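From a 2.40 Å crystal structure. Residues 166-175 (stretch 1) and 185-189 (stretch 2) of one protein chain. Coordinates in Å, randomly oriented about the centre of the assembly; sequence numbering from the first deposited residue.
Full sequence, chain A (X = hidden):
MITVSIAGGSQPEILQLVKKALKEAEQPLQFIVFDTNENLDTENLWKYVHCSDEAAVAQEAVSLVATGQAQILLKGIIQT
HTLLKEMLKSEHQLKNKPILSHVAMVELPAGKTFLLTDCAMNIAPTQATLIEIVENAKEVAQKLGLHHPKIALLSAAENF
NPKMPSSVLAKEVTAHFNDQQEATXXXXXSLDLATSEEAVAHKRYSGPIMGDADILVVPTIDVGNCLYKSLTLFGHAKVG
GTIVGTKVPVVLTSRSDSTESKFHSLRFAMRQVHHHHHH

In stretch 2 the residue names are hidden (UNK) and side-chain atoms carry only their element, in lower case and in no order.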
# COMPACT_ATOMS: atom_id res chain seq x y z
N SER A 166 13.41 2.92 -5.01
CA SER A 166 12.58 1.98 -5.76
C SER A 166 12.57 2.32 -7.25
O SER A 166 12.46 1.44 -8.10
CB SER A 166 11.14 1.99 -5.24
OG SER A 166 10.54 3.24 -5.47
N SER A 167 12.69 3.60 -7.56
CA SER A 167 12.70 4.01 -8.95
C SER A 167 13.95 3.44 -9.62
O SER A 167 13.88 2.81 -10.69
CB SER A 167 12.69 5.54 -9.04
OG SER A 167 12.54 5.97 -10.37
N VAL A 168 15.10 3.65 -8.98
CA VAL A 168 16.40 3.19 -9.47
C VAL A 168 16.46 1.66 -9.55
O VAL A 168 17.01 1.10 -10.50
CB VAL A 168 17.54 3.69 -8.55
CG1 VAL A 168 18.90 3.20 -9.05
CG2 VAL A 168 17.52 5.21 -8.50
N LEU A 169 15.92 1.00 -8.53
CA LEU A 169 15.93 -0.44 -8.53
C LEU A 169 15.12 -0.96 -9.74
O LEU A 169 15.56 -1.86 -10.44
CB LEU A 169 15.34 -0.96 -7.21
CG LEU A 169 15.13 -2.48 -7.07
CD1 LEU A 169 16.36 -3.24 -7.51
CD2 LEU A 169 14.77 -2.79 -5.63
N ALA A 170 13.95 -0.37 -9.97
CA ALA A 170 13.10 -0.77 -11.10
C ALA A 170 13.86 -0.68 -12.41
O ALA A 170 13.83 -1.60 -13.23
CB ALA A 170 11.85 0.10 -11.16
N LYS A 171 14.52 0.45 -12.63
CA LYS A 171 15.28 0.66 -13.86
C LYS A 171 16.39 -0.38 -14.04
O LYS A 171 16.63 -0.83 -15.16
CB LYS A 171 15.87 2.07 -13.89
CG LYS A 171 16.71 2.35 -15.12
CD LYS A 171 17.35 3.73 -15.09
CE LYS A 171 18.31 3.90 -13.90
NZ LYS A 171 19.38 2.85 -13.89
N GLU A 172 17.08 -0.76 -12.96
CA GLU A 172 18.16 -1.73 -13.09
C GLU A 172 17.66 -3.13 -13.41
O GLU A 172 18.22 -3.81 -14.27
CB GLU A 172 19.00 -1.79 -11.83
CG GLU A 172 19.66 -0.50 -11.45
CD GLU A 172 20.29 -0.60 -10.09
OE1 GLU A 172 19.66 -1.20 -9.20
OE2 GLU A 172 21.42 -0.08 -9.90
N VAL A 173 16.62 -3.56 -12.71
CA VAL A 173 16.05 -4.89 -12.90
C VAL A 173 15.45 -4.96 -14.31
O VAL A 173 15.46 -6.02 -14.95
CB VAL A 173 14.96 -5.16 -11.84
CG1 VAL A 173 14.34 -6.54 -12.03
CG2 VAL A 173 15.57 -5.05 -10.44
N THR A 174 14.93 -3.84 -14.78
CA THR A 174 14.35 -3.78 -16.12
C THR A 174 15.48 -4.05 -17.13
O THR A 174 15.35 -4.90 -18.01
CB THR A 174 13.72 -2.40 -16.40
OG1 THR A 174 12.63 -2.18 -15.50
CG2 THR A 174 13.21 -2.31 -17.83
N ALA A 175 16.57 -3.31 -16.98
CA ALA A 175 17.73 -3.45 -17.87
C ALA A 175 18.19 -4.91 -17.92
O ALA A 175 18.55 -5.42 -18.97
CB ALA A 175 18.88 -2.55 -17.39
N UNK A 185 9.14 -7.39 -18.58
CA UNK A 185 9.40 -6.81 -17.27
C UNK A 185 9.72 -5.32 -17.45
O UNK A 185 10.66 -4.97 -18.17
c UNK A 185 10.61 -7.49 -16.57
c UNK A 185 10.74 -7.00 -15.15
c UNK A 185 10.43 -9.01 -16.58
N UNK A 186 8.94 -4.45 -16.80
CA UNK A 186 9.16 -3.00 -16.89
C UNK A 186 8.83 -2.18 -15.64
O UNK A 186 7.85 -2.44 -14.95
c UNK A 186 9.18 1.80 -18.50
c UNK A 186 7.71 0.02 -17.78
c UNK A 186 8.61 -0.92 -18.24
c UNK A 186 7.98 1.38 -17.90
c UNK A 186 10.08 0.87 -18.97
c UNK A 186 9.79 -0.48 -18.84
c UNK A 186 8.35 -2.40 -18.05
N UNK A 187 9.65 -1.16 -15.40
CA UNK A 187 9.49 -0.26 -14.28
C UNK A 187 10.48 0.88 -14.48
O UNK A 187 11.39 0.75 -15.31
N UNK A 188 10.37 1.99 -13.76
CA UNK A 188 9.36 2.29 -12.74
C UNK A 188 7.94 2.46 -13.30
O UNK A 188 7.75 3.06 -14.35
c UNK A 188 9.85 3.59 -12.11
c UNK A 188 11.28 3.13 -13.92
c UNK A 188 11.26 3.74 -12.56
N UNK A 189 6.96 1.95 -12.58
CA UNK A 189 5.57 2.09 -12.98
C UNK A 189 4.78 2.30 -11.71
O UNK A 189 5.08 1.69 -10.68
c UNK A 189 4.30 2.09 -15.75
c UNK A 189 4.03 -0.39 -15.57
c UNK A 189 5.04 0.84 -13.68
c UNK A 189 4.91 0.79 -15.20
O HOH W 1 13.12 -5.88 -19.35

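Position 185 carries three side-chain carbons and nothing else: one bonded to CA, which bears the other two. A fork at the first carbon, with no oxygen, is the mark of valine. Val185 points its CA-to-CB bond toward the helix, yet its side chain comes no nearer than 4.8 Å, between Val185 CG1 and Val173 CG1; the closer approach is made by its backbone, with Thr174 CG2 3.7 Å from Val185 O.

Position 186 has seven carbons, one leading into a closed ring of six. No oxygen hangs from the ring, so tyrosine is excluded and phenylalanine remains. Phe186 has its CA-to-CB bond directed away from the helix, as alternation along a strand predicts after 185. With chi1 in the t well, the ring still comes obliquely within reach of the methyl of Thr174, CG2 lying 4.0 Å from Phe186 CD1.

Position 187 has no side-chain atom at all, which makes it glycine. The coordinates give a reason for the absence to be useful: CA of Ala170 and CA of Gly187 are only 4.8 Å apart, and an ideal CB on Gly187 would sit 3.0 Å from Ala170 CB, a clash. Ala170 CB instead rests 3.7 Å from Gly187 C.

Position 188 has three carbons that close a ring onto its own backbone nitrogen, so it is proline. The peptide bond before Pro188 is cis, and the chain turns a corner here. Its ring packs on the helix: Pro188 CG lies 3.9 Å from Ala170 CB and 3.4 Å from both O and OG of Ser167.

Position 189 has four carbons, forked at the second, hence leucine. Leu189 makes no contact with the helix; the nearest approach of its side chain is 7.3 Å, from Leu189 CB to Ala170 CB.

The contact works by closeness and small parts. Helix and strand run roughly antiparallel, at 154°, with axes approaching to 7.0 Å, and the helix meets the strand with Ala170 and Thr174, one turn apart, while Ser167 extends the surface under the proline. Thr174 OG1 donates a hydrogen bond to Ala170 O at 2.6 Å, tying its hydroxyl back to the helix even as OG1 sits 3.2 Å from Gly187 N. One water links the backbones, donating to Thr174 O at 2.8 Å and Val185 O at 2.9 Å, though it has more acceptors in reach than protons. The rule to read is a small residue facing glycine where the backbones come close, with a proline ring filling the space beside it.

Stretch 2, residues 185-189: VFGPL
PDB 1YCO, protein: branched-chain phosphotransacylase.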